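Local coordinates for protein superoxide dismutase [Ni] (Streptomyces coelicolor, PDB 1T6U) that catalyses the disproportionation of superoxide to hydrogen peroxide and molecular oxygen at a nickel centre, working as a hollow, roughly spherical homohexamer, at residues R15-S20 against E45-L50; E26-N31 against H35-A40; L82-A87 against Q98-Y103. The protein carries 1 engineered substitution. One frame throughout, in Å; residues are numbered along the deposited sequence. Where two conformers were deposited one is given.

Contact 1. Residues R15-S20 against E45-L50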
ATOM      1  N   ARG A  15     -10.117  -7.539 -15.762  1.00  8.58           N
ATOM      2  CA  ARG A  15     -11.402  -8.193 -15.817  1.00  8.59           C
ATOM      3  C   ARG A  15     -11.839  -8.807 -14.483  1.00  7.92           C
ATOM      4  O   ARG A  15     -12.989  -8.640 -14.053  1.00  9.56           O
ATOM      5  CB  ARG A  15     -11.387  -9.323 -16.883  1.00  8.94           C
ATOM      6  CG  ARG A  15     -12.796  -9.909 -17.080  1.00 11.62           C
ATOM      7  CD  ARG A  15     -12.786 -11.066 -18.039  1.00 12.94           C
ATOM      8  NE  ARG A  15     -12.180 -12.203 -17.327  1.00 17.48           N
ATOM      9  CZ  ARG A  15     -11.079 -12.820 -17.727  1.00 20.69           C
ATOM     10  NH1 ARG A  15     -10.430 -12.458 -18.834  1.00 20.58           N
ATOM     11  NH2 ARG A  15     -10.680 -13.820 -16.947  1.00 29.26           N
ATOM     12  N   ILE A  16     -10.905  -9.509 -13.820  1.00  8.90           N
ATOM     13  CA  ILE A  16     -11.353 -10.175 -12.597  1.00  8.89           C
ATOM     14  C   ILE A  16     -11.686  -9.155 -11.538  1.00  7.28           C
ATOM     15  O   ILE A  16     -12.640  -9.371 -10.793  1.00  9.07           O
ATOM     16  CB  ILE A  16     -10.241 -11.161 -12.156  0.65  9.61           C
ATOM     17  CG1 ILE A  16      -9.957 -12.262 -13.182  0.65 12.50           C
ATOM     18  CG2 ILE A  16     -10.542 -11.704 -10.768  0.65 13.60           C
ATOM     19  CD1 ILE A  16      -8.604 -12.953 -13.148  0.65 15.51           C
ATOM     20  N   GLU A  17     -10.984  -8.026 -11.472  1.00  8.06           N
ATOM     21  CA  GLU A  17     -11.351  -7.000 -10.468  1.00  7.85           C
ATOM     22  C   GLU A  17     -12.692  -6.393 -10.845  1.00  8.36           C
ATOM     23  O   GLU A  17     -13.500  -6.170  -9.941  1.00  9.18           O
ATOM     24  CB  GLU A  17     -10.259  -5.949 -10.305  1.00  8.98           C
ATOM     25  CG  GLU A  17      -8.939  -6.489  -9.783  1.00  9.03           C
ATOM     26  CD  GLU A  17      -9.069  -7.108  -8.405  1.00 10.41           C
ATOM     27  OE1 GLU A  17      -8.091  -7.713  -7.958  1.00 11.74           O
ATOM     28  OE2 GLU A  17     -10.154  -6.976  -7.774  1.00 11.11           O
ATOM     29  N   ALA A  18     -12.952  -6.134 -12.141  1.00  8.29           N
ATOM     30  CA  ALA A  18     -14.254  -5.608 -12.533  1.00  9.68           C
ATOM     31  C   ALA A  18     -15.355  -6.615 -12.280  1.00  8.94           C
ATOM     32  O   ALA A  18     -16.485  -6.243 -11.928  1.00  8.72           O
ATOM     33  CB  ALA A  18     -14.129  -5.113 -13.970  1.00 11.13           C
ATOM     34  N   GLU A  19     -15.100  -7.911 -12.437  1.00  9.05           N
ATOM     35  CA  GLU A  19     -16.060  -8.938 -12.078  1.00  9.65           C
ATOM     36  C   GLU A  19     -16.410  -8.872 -10.587  1.00  8.02           C
ATOM     37  O   GLU A  19     -17.543  -8.998 -10.160  1.00  9.35           O
ATOM     38  CB  GLU A  19     -15.478 -10.309 -12.482  1.00 10.06           C
ATOM     39  CG  GLU A  19     -15.483 -10.603 -13.964  1.00 14.88           C
ATOM     40  CD  GLU A  19     -14.797 -11.898 -14.336  1.00 22.60           C
ATOM     41  OE1 GLU A  19     -14.723 -12.201 -15.555  1.00 32.84           O
ATOM     42  OE2 GLU A  19     -14.304 -12.624 -13.442  1.00 29.79           O
ATOM     43  N   SER A  20     -15.371  -8.678  -9.747  1.00  8.34           N
ATOM     44  CA  SER A  20     -15.650  -8.576  -8.321  1.00  8.83           C
ATOM     45  C   SER A  20     -16.460  -7.302  -8.037  1.00 10.08           C
ATOM     46  O   SER A  20     -17.390  -7.354  -7.231  1.00  8.21           O
ATOM     47  CB  SER A  20     -14.361  -8.803  -7.495  1.00 12.65           C
ATOM     48  OG  SER A  20     -13.734  -7.589  -7.454  1.00 23.53           O
ATOM     49  N   GLU A  45     -14.820  -0.030  -3.688  1.00  7.32           N
ATOM     50  CA  GLU A  45     -13.932   1.087  -4.028  1.00  7.73           C
ATOM     51  C   GLU A  45     -12.516   0.614  -4.293  1.00  7.53           C
ATOM     52  O   GLU A  45     -11.850   1.048  -5.249  1.00  8.18           O
ATOM     53  CB  GLU A  45     -13.970   2.131  -2.903  1.00  8.19           C
ATOM     54  CG  GLU A  45     -13.529   3.537  -3.256  1.00  8.47           C
ATOM     55  CD  GLU A  45     -14.568   4.332  -4.017  1.00  8.34           C
ATOM     56  OE1 GLU A  45     -15.728   3.912  -4.132  1.00  8.66           O
ATOM     57  OE2 GLU A  45     -14.222   5.427  -4.515  1.00 10.85           O
ATOM     58  N   GLN A  46     -12.043  -0.311  -3.472  1.00  7.02           N
ATOM     59  CA  GLN A  46     -10.697  -0.866  -3.621  1.00  8.85           C
ATOM     60  C   GLN A  46     -10.536  -1.671  -4.892  1.00  8.05           C
ATOM     61  O   GLN A  46      -9.536  -1.520  -5.597  1.00  8.08           O
ATOM     62  CB  GLN A  46     -10.391  -1.755  -2.404  1.00 10.64           C
ATOM     63  CG  GLN A  46     -10.248  -1.030  -1.089  1.00 12.62           C
ATOM     64  CD  GLN A  46     -10.263  -1.868   0.159  1.00 19.04           C
ATOM     65  OE1 GLN A  46     -10.738  -3.001   0.200  1.00 20.14           O
ATOM     66  NE2 GLN A  46      -9.808  -1.379   1.301  1.00 19.90           N
ATOM     67  N   ARG A  47     -11.494  -2.553  -5.182  1.00  7.58           N
ATOM     68  CA  ARG A  47     -11.298  -3.399  -6.360  1.00  6.99           C
ATOM     69  C   ARG A  47     -11.390  -2.582  -7.640  1.00  7.36           C
ATOM     70  O   ARG A  47     -10.647  -2.832  -8.583  1.00  8.06           O
ATOM     71  CB  ARG A  47     -12.279  -4.574  -6.343  1.00  8.12           C
ATOM     72  CG  ARG A  47     -12.373  -5.378  -5.088  1.00  8.58           C
ATOM     73  CD  ARG A  47     -11.111  -5.588  -4.287  1.00 10.63           C
ATOM     74  NE  ARG A  47     -10.102  -6.409  -4.932  1.00 11.29           N
ATOM     75  CZ  ARG A  47      -9.063  -6.955  -4.315  1.00 13.34           C
ATOM     76  NH1 ARG A  47      -8.850  -6.796  -3.014  1.00 15.73           N
ATOM     77  NH2 ARG A  47      -8.190  -7.699  -4.997  1.00 13.98           N
ATOM     78  N   ALA A  48     -12.292  -1.586  -7.640  1.00  7.69           N
ATOM     79  CA  ALA A  48     -12.449  -0.711  -8.803  1.00  6.83           C
ATOM     80  C   ALA A  48     -11.149   0.055  -9.047  1.00  6.56           C
ATOM     81  O   ALA A  48     -10.713   0.215 -10.183  1.00  7.61           O
ATOM     82  CB  ALA A  48     -13.608   0.219  -8.611  1.00  8.20           C
ATOM     83  N   GLU A  49     -10.531   0.552  -7.977  1.00  7.28           N
ATOM     84  CA  GLU A  49      -9.246   1.230  -8.115  1.00  8.16           C
ATOM     85  C   GLU A  49      -8.164   0.327  -8.699  1.00  7.51           C
ATOM     86  O   GLU A  49      -7.404   0.772  -9.547  1.00  8.93           O
ATOM     87  CB  GLU A  49      -8.800   1.764  -6.739  1.00  8.98           C
ATOM     88  CG  GLU A  49      -7.469   2.515  -6.759  1.00 10.08           C
ATOM     89  CD  GLU A  49      -7.505   3.841  -7.484  1.00 12.52           C
ATOM     90  OE1 GLU A  49      -8.530   4.297  -8.044  1.00 11.28           O
ATOM     91  OE2 GLU A  49      -6.407   4.471  -7.471  1.00 17.55           O
ATOM     92  N   LEU A  50      -8.123  -0.926  -8.266  1.00  7.02           N
ATOM     93  CA  LEU A  50      -7.174  -1.877  -8.815  1.00  7.81           C
ATOM     94  C   LEU A  50      -7.443  -2.096 -10.316  1.00  8.84           C
ATOM     95  O   LEU A  50      -6.522  -2.157 -11.149  1.00  8.61           O
ATOM     96  CB  LEU A  50      -7.257  -3.194  -8.073  1.00  8.93           C
ATOM     97  CG  LEU A  50      -6.626  -3.245  -6.704  1.00 10.96           C
ATOM     98  CD1 LEU A  50      -6.992  -4.523  -5.983  1.00 16.26           C
ATOM     99  CD2 LEU A  50      -5.093  -3.117  -6.833  1.00 19.57           C
TER
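Glu-17 and Arg-47 form a salt bridge between helices 12-30 and 34-62 of the four-helix bundle, in the second shell of a nickel site supplied by a second subunit. The helices run antiparallel, their local axes 8.3 Å apart with a signed crossing angle of -156°. Arg-47 grips the carboxylate side-on with two nitrogens: NE reaches Glu-17 OE2 at 2.9 Å in a nearly straight bond of 173°, and NH2 reaches Glu-17 OE1 at 3.0 Å. Both oxygens are met on their syn sides and lie close to the guanidinium plane. The two flat groups are nevertheless turned 37° against each other, and the nitrogens stand somewhat out of the carboxylate plane. Successive bends at chi2 and chi3 fold the Arg-47 chain so that NE and NH2, rather than the two terminal nitrogens, make the pair. Leu-50 sends CD1 over one face of the guanidinium, toward its rim, and the same methyl lies 3.9 Å from Glu-17 OE1. On the helix 12-30 side, Ser-20 OG donates to the Glu-17 backbone O one turn earlier at 2.9 Å; this turns the hydroxyl oxygen against the aliphatic part of Arg-47, 3.5 Å from CG. The second subunit completes the cluster: its nickel ligand His-1 hydrogen-bonds through NE2 to Glu-17 OE2 and packs on Arg-47, while its Cys-6 touches Ser-20. Glu-17 OE2 thus serves both Arg-47 NE and the imidazole of His-1. The paired N-H donors fix the rotation of the carboxylate, so this bridge probably positions Glu-17 to orient the metal-binding histidine across the subunit interface.

Contact 2. Residues E26-N31 against H35-A40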
ATOM      1  N   GLU A  26     -24.150  -6.651  -7.054  1.00  9.28           N
ATOM      2  CA  GLU A  26     -25.288  -7.576  -6.955  1.00 11.76           C
ATOM      3  C   GLU A  26     -25.607  -7.920  -5.505  1.00 12.56           C
ATOM      4  O   GLU A  26     -26.759  -7.965  -5.022  1.00 12.68           O
ATOM      5  CB  GLU A  26     -24.988  -8.818  -7.787  1.00 13.30           C
ATOM      6  CG  GLU A  26     -24.864  -8.592  -9.268  1.00 15.62           C
ATOM      7  CD  GLU A  26     -24.191  -9.673 -10.076  1.00 21.53           C
ATOM      8  OE1 GLU A  26     -24.375  -9.736 -11.312  1.00 25.01           O
ATOM      9  OE2 GLU A  26     -23.439 -10.507  -9.542  1.00 26.69           O
ATOM     10  N   LYS A  27     -24.558  -8.191  -4.733  1.00 10.68           N
ATOM     11  CA  LYS A  27     -24.783  -8.555  -3.337  1.00 11.78           C
ATOM     12  C   LYS A  27     -25.357  -7.424  -2.508  1.00 11.22           C
ATOM     13  O   LYS A  27     -26.098  -7.644  -1.565  1.00 12.70           O
ATOM     14  CB  LYS A  27     -23.447  -9.015  -2.719  1.00 13.17           C
ATOM     15  CG  LYS A  27     -23.021 -10.356  -3.320  1.00 18.69           C
ATOM     16  CD  LYS A  27     -21.743 -10.903  -2.806  1.00 24.54           C
ATOM     17  CE  LYS A  27     -21.473 -12.328  -3.230  1.00 23.83           C
ATOM     18  NZ  LYS A  27     -22.569 -13.309  -3.061  1.00 34.47           N
ATOM     19  N   MET A  28     -25.020  -6.203  -2.837  1.00 10.94           N
ATOM     20  CA  MET A  28     -25.585  -5.058  -2.135  1.00 10.75           C
ATOM     21  C   MET A  28     -27.082  -5.040  -2.289  1.00 12.28           C
ATOM     22  O   MET A  28     -27.777  -4.567  -1.440  1.00 15.24           O
ATOM     23  CB  MET A  28     -24.969  -3.726  -2.618  1.00 10.74           C
ATOM     24  CG  MET A  28     -23.479  -3.634  -2.280  1.00 10.37           C
ATOM     25  SD  MET A  28     -22.686  -2.081  -2.741  1.00 12.43           S
ATOM     26  CE  MET A  28     -23.182  -1.050  -1.358  1.00 16.21           C
ATOM     27  N   ALA A  29     -27.592  -5.533  -3.400  1.00 12.98           N
ATOM     28  CA  ALA A  29     -29.035  -5.414  -3.593  1.00 14.40           C
ATOM     29  C   ALA A  29     -29.736  -6.441  -2.712  1.00 15.88           C
ATOM     30  O   ALA A  29     -30.922  -6.333  -2.452  1.00 20.75           O
ATOM     31  CB  ALA A  29     -29.347  -5.590  -5.065  1.00 16.24           C
ATOM     32  N   GLY A  30     -28.993  -7.462  -2.271  1.00 17.77           N
ATOM     33  CA  GLY A  30     -29.564  -8.585  -1.546  1.00 20.63           C
ATOM     34  C   GLY A  30     -29.447  -8.565  -0.042  1.00 19.35           C
ATOM     35  O   GLY A  30     -29.895  -9.468   0.680  1.00 22.01           O
ATOM     36  N   ASN A  31     -28.815  -7.527   0.486  1.00 16.77           N
ATOM     37  CA  ASN A  31     -28.577  -7.378   1.908  1.00 16.38           C
ATOM     38  C   ASN A  31     -28.461  -5.886   2.258  1.00 15.85           C
ATOM     39  O   ASN A  31     -27.395  -5.342   1.986  1.00 15.76           O
ATOM     40  CB  ASN A  31     -27.297  -8.130   2.283  1.00 17.60           C
ATOM     41  CG  ASN A  31     -27.084  -8.207   3.782  1.00 16.52           C
ATOM     42  OD1 ASN A  31     -27.803  -7.515   4.489  1.00 19.74           O
ATOM     43  ND2 ASN A  31     -26.109  -9.004   4.248  1.00 17.92           N
ATOM     44  N   HIS A  35     -24.021  -2.372   8.137  1.00 11.51           N
ATOM     45  CA  HIS A  35     -22.604  -2.780   8.229  1.00  9.12           C
ATOM     46  C   HIS A  35     -22.145  -3.474   6.974  1.00  8.36           C
ATOM     47  O   HIS A  35     -21.077  -3.176   6.453  1.00  8.20           O
ATOM     48  CB  HIS A  35     -22.450  -3.615   9.496  1.00 10.86           C
ATOM     49  CG  HIS A  35     -21.039  -4.008   9.853  1.00 10.93           C
ATOM     50  ND1 HIS A  35     -20.164  -3.006  10.213  1.00 12.77           N
ATOM     51  CD2 HIS A  35     -20.315  -5.152   9.982  1.00 11.55           C
ATOM     52  CE1 HIS A  35     -18.979  -3.475  10.522  1.00 13.65           C
ATOM     53  NE2 HIS A  35     -19.042  -4.763  10.393  1.00 11.51           N
ATOM     54  N   PHE A  36     -22.963  -4.399   6.472  1.00  9.43           N
ATOM     55  CA  PHE A  36     -22.669  -5.072   5.202  1.00  9.17           C
ATOM     56  C   PHE A  36     -22.524  -4.075   4.066  1.00  8.60           C
ATOM     57  O   PHE A  36     -21.598  -4.125   3.244  1.00  8.83           O
ATOM     58  CB  PHE A  36     -23.745  -6.114   4.905  1.00 11.34           C
ATOM     59  CG  PHE A  36     -23.408  -6.839   3.596  1.00 11.90           C
ATOM     60  CD1 PHE A  36     -24.046  -6.506   2.424  1.00 13.89           C
ATOM     61  CD2 PHE A  36     -22.433  -7.811   3.589  1.00 13.16           C
ATOM     62  CE1 PHE A  36     -23.717  -7.144   1.238  1.00 14.89           C
ATOM     63  CE2 PHE A  36     -22.101  -8.478   2.438  1.00 13.88           C
ATOM     64  CZ  PHE A  36     -22.746  -8.127   1.264  1.00 15.12           C
ATOM     65  N   GLN A  37     -23.509  -3.162   4.018  1.00 10.35           N
ATOM     66  CA  GLN A  37     -23.448  -2.183   2.941  1.00 10.42           C
ATOM     67  C   GLN A  37     -22.191  -1.352   2.977  1.00 10.90           C
ATOM     68  O   GLN A  37     -21.611  -1.031   1.944  1.00  9.85           O
ATOM     69  CB  GLN A  37     -24.660  -1.232   3.059  1.00 13.08           C
ATOM     70  CG  GLN A  37     -25.977  -1.859   2.675  1.00 17.10           C
ATOM     71  CD  GLN A  37     -26.224  -1.804   1.185  1.00 14.20           C
ATOM     72  OE1 GLN A  37     -25.962  -0.785   0.541  1.00 15.91           O
ATOM     73  NE2 GLN A  37     -26.718  -2.879   0.615  1.00 15.31           N
ATOM     74  N   THR A  38     -21.759  -0.990   4.180  1.00  9.99           N
ATOM     75  CA  THR A  38     -20.512  -0.228   4.311  1.00 10.15           C
ATOM     76  C   THR A  38     -19.294  -0.993   3.880  1.00  9.48           C
ATOM     77  O   THR A  38     -18.460  -0.500   3.143  1.00  9.68           O
ATOM     78  CB  THR A  38     -20.413   0.234   5.792  1.00 10.63           C
ATOM     79  OG1 THR A  38     -21.512   1.102   6.120  1.00 17.18           O
ATOM     80  CG2 THR A  38     -19.150   1.015   5.997  1.00 15.03           C
ATOM     81  N   ARG A  39     -19.214  -2.256   4.333  1.00  7.77           N
ATOM     82  CA  ARG A  39     -18.112  -3.132   3.910  1.00  7.82           C
ATOM     83  C   ARG A  39     -18.100  -3.294   2.401  1.00  8.34           C
ATOM     84  O   ARG A  39     -17.017  -3.233   1.781  1.00  7.90           O
ATOM     85  CB  ARG A  39     -18.173  -4.484   4.631  1.00  6.66           C
ATOM     86  CG  ARG A  39     -17.959  -4.414   6.122  1.00  7.16           C
ATOM     87  CD  ARG A  39     -18.039  -5.790   6.825  1.00  8.44           C
ATOM     88  NE  ARG A  39     -16.987  -6.572   6.206  1.00  8.12           N
ATOM     89  CZ  ARG A  39     -17.074  -7.629   5.428  1.00  8.92           C
ATOM     90  NH1 ARG A  39     -18.264  -8.163   5.204  1.00  9.50           N
ATOM     91  NH2 ARG A  39     -15.993  -8.165   4.890  1.00  9.19           N
ATOM     92  N   ALA A  40     -19.259  -3.511   1.794  1.00  7.49           N
ATOM     93  CA  ALA A  40     -19.342  -3.686   0.352  1.00  7.20           C
ATOM     94  C   ALA A  40     -18.839  -2.430  -0.350  1.00  7.48           C
ATOM     95  O   ALA A  40     -18.176  -2.516  -1.388  1.00  8.06           O
ATOM     96  CB  ALA A  40     -20.798  -4.029  -0.014  1.00  8.19           C
TER
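Gln-37 meets Met-28 and Asn-31 at the helical hairpin in which helix 12-30 turns back into helix 34-62, the local axes 169° apart in direction. The Gln-37 amide reaches across to two backbone carbonyls through the same NE2. Its bond to Asn-31 O, 2.9 Å long, is nearly straight at 172°, and Asn-31 O lies in the plane of the Gln-37 amide; the one to Met-28 O is equally short but bent, hence weak. The bend at chi2 of Gln-37 swings the amide over to the other helix. Beside it, the side-chain amide of Asn-31 lies almost parallel to the Phe-36 ring, the planes 8° apart, with Asn-31 ND2 over one face, 3.5 Å from Phe-36 CG. On the other flank Met-28 packs CG on Ala-40 CB at 3.5 Å, and its CE approaches Gln-37 OE1 at 3.4 Å. Farther out, the N-terminal hook of a second subunit leans on the hairpin, Leu-4 on Phe-36 and Ala-40, Pro-5 on Lys-27. Inside the turn, Asp-33 N donates to Asn-31 OD1, and Asp-33 OD1 accepts from the backbone N of Phe-36.

Contact 3. Residues L82-A87 against Q98-Y103. Engineered in segment 82-87: Met-85 (natural residue Leu).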
ATOM      1  N   LEU A  82     -11.856   3.792 -18.084  1.00 11.45           N
ATOM      2  CA  LEU A  82     -11.493   4.302 -16.766  1.00 10.21           C
ATOM      3  C   LEU A  82     -12.637   5.102 -16.182  1.00 11.49           C
ATOM      4  O   LEU A  82     -12.930   4.955 -15.005  1.00  9.63           O
ATOM      5  CB  LEU A  82     -10.201   5.121 -16.835  1.00  9.30           C
ATOM      6  CG  LEU A  82      -8.972   4.276 -17.190  1.00 10.36           C
ATOM      7  CD1 LEU A  82      -7.735   5.142 -17.388  1.00 12.78           C
ATOM      8  CD2 LEU A  82      -8.621   3.214 -16.153  1.00 13.03           C
ATOM      9  N   LYS A  83     -13.285   5.902 -17.024  1.00 11.63           N
ATOM     10  CA  LYS A  83     -14.456   6.640 -16.581  1.00  9.59           C
ATOM     11  C   LYS A  83     -15.590   5.708 -16.169  1.00 10.91           C
ATOM     12  O   LYS A  83     -16.371   6.017 -15.227  1.00 11.80           O
ATOM     13  CB  LYS A  83     -14.864   7.641 -17.687  1.00 11.15           C
ATOM     14  CG  LYS A  83     -13.942   8.853 -17.742  1.00 13.23           C
ATOM     15  CD  LYS A  83     -14.315   9.768 -18.917  1.00 12.71           C
ATOM     16  CE  LYS A  83     -13.734  11.157 -18.734  1.00 12.88           C
ATOM     17  NZ  LYS A  83     -12.252  11.157 -18.588  1.00 13.08           N
ATOM     18  N   ALA A  84     -15.747   4.583 -16.851  1.00 10.80           N
ATOM     19  CA  ALA A  84     -16.783   3.638 -16.493  1.00 10.88           C
ATOM     20  C   ALA A  84     -16.507   3.002 -15.131  1.00 11.13           C
ATOM     21  O   ALA A  84     -17.440   2.699 -14.366  1.00 10.92           O
ATOM     22  CB  ALA A  84     -16.974   2.556 -17.526  1.00 11.60           C
ATOM     23  N   MET A  85     -15.215   2.828 -14.857  1.00 11.13           N
ATOM     24  CA  MET A  85     -14.832   2.286 -13.560  1.00 11.22           C
ATOM     25  C   MET A  85     -15.119   3.285 -12.446  1.00 11.55           C
ATOM     26  O   MET A  85     -15.558   2.925 -11.357  1.00 10.32           O
ATOM     27  CB  MET A  85     -13.360   1.864 -13.553  1.00 18.49           C
ATOM     28  CG  MET A  85     -13.029   0.608 -14.305  1.00 24.34           C
ATOM     29  SD  MET A  85     -13.748  -0.935 -13.737  1.00 30.89           S
ATOM     30  CE  MET A  85     -14.399  -0.651 -12.092  1.00 12.13           C
ATOM     31  N   SER A  86     -14.856   4.558 -12.712  1.00 11.11           N
ATOM     32  CA  SER A  86     -15.188   5.599 -11.771  1.00 10.92           C
ATOM     33  C   SER A  86     -16.694   5.597 -11.513  1.00 10.59           C
ATOM     34  O   SER A  86     -17.155   5.795 -10.392  1.00 10.76           O
ATOM     35  CB  SER A  86     -14.764   6.964 -12.257  1.00 12.23           C
ATOM     36  OG  SER A  86     -13.363   7.145 -12.262  1.00 12.11           O
ATOM     37  N   ALA A  87     -17.485   5.437 -12.560  1.00 11.35           N
ATOM     38  CA  ALA A  87     -18.943   5.412 -12.393  1.00 11.20           C
ATOM     39  C   ALA A  87     -19.386   4.208 -11.583  1.00 10.41           C
ATOM     40  O   ALA A  87     -20.323   4.305 -10.780  1.00 10.30           O
ATOM     41  CB  ALA A  87     -19.631   5.416 -13.743  1.00 12.63           C
ATOM     42  N   GLN A  98     -21.233  -3.880 -15.137  1.00 10.23           N
ATOM     43  CA  GLN A  98     -21.235  -4.598 -16.411  1.00 11.25           C
ATOM     44  C   GLN A  98     -20.747  -3.725 -17.554  1.00 11.50           C
ATOM     45  O   GLN A  98     -20.070  -4.156 -18.489  1.00 10.92           O
ATOM     46  CB  GLN A  98     -22.650  -5.107 -16.666  1.00 10.76           C
ATOM     47  CG  GLN A  98     -22.724  -5.883 -17.983  1.00 12.42           C
ATOM     48  CD  GLN A  98     -21.844  -7.108 -17.945  1.00 12.31           C
ATOM     49  OE1 GLN A  98     -21.971  -7.882 -16.971  1.00 15.80           O
ATOM     50  NE2 GLN A  98     -20.988  -7.310 -18.949  1.00 14.40           N
ATOM     51  N   LYS A  99     -21.097  -2.436 -17.522  1.00 10.31           N
ATOM     52  CA  LYS A  99     -20.609  -1.475 -18.520  1.00 10.40           C
ATOM     53  C   LYS A  99     -19.083  -1.399 -18.473  1.00 11.13           C
ATOM     54  O   LYS A  99     -18.428  -1.433 -19.542  1.00 10.09           O
ATOM     55  CB  LYS A  99     -21.193  -0.066 -18.357  1.00 12.68           C
ATOM     56  CG  LYS A  99     -20.856   0.785 -19.586  1.00 19.12           C
ATOM     57  CD  LYS A  99     -21.481   2.143 -19.493  1.00 28.21           C
ATOM     58  CE  LYS A  99     -21.312   2.982 -20.752  1.00 36.54           C
ATOM     59  NZ  LYS A  99     -21.603   4.444 -20.578  1.00 49.66           N
ATOM     60  N   ALA A 100     -18.471  -1.331 -17.296  1.00 10.20           N
ATOM     61  CA  ALA A 100     -17.012  -1.451 -17.248  1.00 10.19           C
ATOM     62  C   ALA A 100     -16.496  -2.758 -17.823  1.00 10.07           C
ATOM     63  O   ALA A 100     -15.468  -2.754 -18.530  1.00 10.33           O
ATOM     64  CB  ALA A 100     -16.592  -1.227 -15.789  1.00 11.15           C
ATOM     65  N   LEU A 101     -17.132  -3.878 -17.550  1.00  9.42           N
ATOM     66  CA  LEU A 101     -16.730  -5.156 -18.163  1.00 10.02           C
ATOM     67  C   LEU A 101     -16.827  -5.153 -19.665  1.00 10.29           C
ATOM     68  O   LEU A 101     -15.968  -5.725 -20.372  1.00 11.37           O
ATOM     69  CB  LEU A 101     -17.592  -6.305 -17.592  1.00 10.68           C
ATOM     70  CG  LEU A 101     -17.170  -6.730 -16.163  1.00 10.24           C
ATOM     71  CD1 LEU A 101     -18.298  -7.515 -15.514  1.00 12.76           C
ATOM     72  CD2 LEU A 101     -15.858  -7.508 -16.164  1.00 11.20           C
ATOM     73  N   ASP A 102     -17.870  -4.492 -20.180  1.00 11.09           N
ATOM     74  CA  ASP A 102     -17.996  -4.494 -21.645  1.00 11.57           C
ATOM     75  C   ASP A 102     -16.906  -3.658 -22.278  1.00 10.59           C
ATOM     76  O   ASP A 102     -16.419  -4.052 -23.333  1.00 12.22           O
ATOM     77  CB  ASP A 102     -19.351  -3.945 -22.004  1.00 12.09           C
ATOM     78  CG  ASP A 102     -20.551  -4.774 -21.607  1.00 13.06           C
ATOM     79  OD1 ASP A 102     -21.674  -4.211 -21.586  1.00 19.56           O
ATOM     80  OD2 ASP A 102     -20.400  -5.966 -21.338  1.00 16.67           O
ATOM     81  N   TYR A 103     -16.539  -2.547 -21.631  1.00 10.79           N
ATOM     82  CA  TYR A 103     -15.392  -1.791 -22.125  1.00  9.71           C
ATOM     83  C   TYR A 103     -14.104  -2.594 -21.990  1.00 10.05           C
ATOM     84  O   TYR A 103     -13.287  -2.636 -22.938  1.00 11.60           O
ATOM     85  CB  TYR A 103     -15.217  -0.483 -21.383  1.00 10.34           C
ATOM     86  CG  TYR A 103     -16.103   0.642 -21.814  1.00 12.85           C
ATOM     87  CD1 TYR A 103     -16.942   1.283 -20.917  1.00 14.44           C
ATOM     88  CD2 TYR A 103     -16.064   1.089 -23.135  1.00 17.26           C
ATOM     89  CE1 TYR A 103     -17.751   2.328 -21.290  1.00 15.16           C
ATOM     90  CE2 TYR A 103     -16.895   2.135 -23.494  1.00 19.56           C
ATOM     91  CZ  TYR A 103     -17.739   2.754 -22.589  1.00 18.23           C
ATOM     92  OH  TYR A 103     -18.530   3.808 -23.052  1.00 22.46           O
TER
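The Tyr-103 ring receives the methyl of Ala-84 at an oblique angle, CB lying 3.6 Å from CD1 and 3.9 Å from CE1. Leu-77, Asp-80 and Thr-81, also on helix 74-89, touch the same tyrosine. Two further flat groups meet along the flank of helix 94-115, one turn apart: Gln-98 NE2, with the acceptor in its amide plane, donates to Asp-102 OD2 at 2.8 Å and comes from above the carboxylate plane. Gln-98 OE1 pairs with Lys-22 NZ of helix 12-30. Between the helices the contact is wholly apolar. Ala-84 and Ala-100 face each other: Ala-84 CA is 5.1 Å from Ala-100 CA, and Ala-84 CB is 4.2 Å from Ala-100 CB. The engineered Met-85 comes in from beside them; bent at chi2 (-63°), its chain brings SD to 3.5 Å from Ala-100 CB. With methyl groups at the centre, the backbones come close: the local axes pass at 8.5 Å, antiparallel, with a signed crossing angle of -163°. Two alanines at the point of nearest approach, with the larger Tyr-103 beside them, make a tight antiparallel helix pair within the four-helix bundle.

Contacts 1 and 2 join the same two helices, 12-30 and 34-62, with contact 2 nested at the turn and its centre about 16 Å from that of contact 1. Contact 3 pairs the other two long helices of the bundle, its centre about 10 Å from that of contact 1. Contacts 1 and 3 touch: Ala-48 CB meets Met-85 CE at 3.7 Å, and Ala-18 CB meets Leu-101 CD2 at 3.7 Å. Contacts 2 and 3 stay apart, with nearest atoms about 6 Å away. Contact 1 adjoins His-1 and Cys-6 of the second subunit. A bound nickel ion lies about 5 Å from the Ser-20 side chain, one about 8 Å from that of Lys-27 and one about 14 Å from that of Met-85.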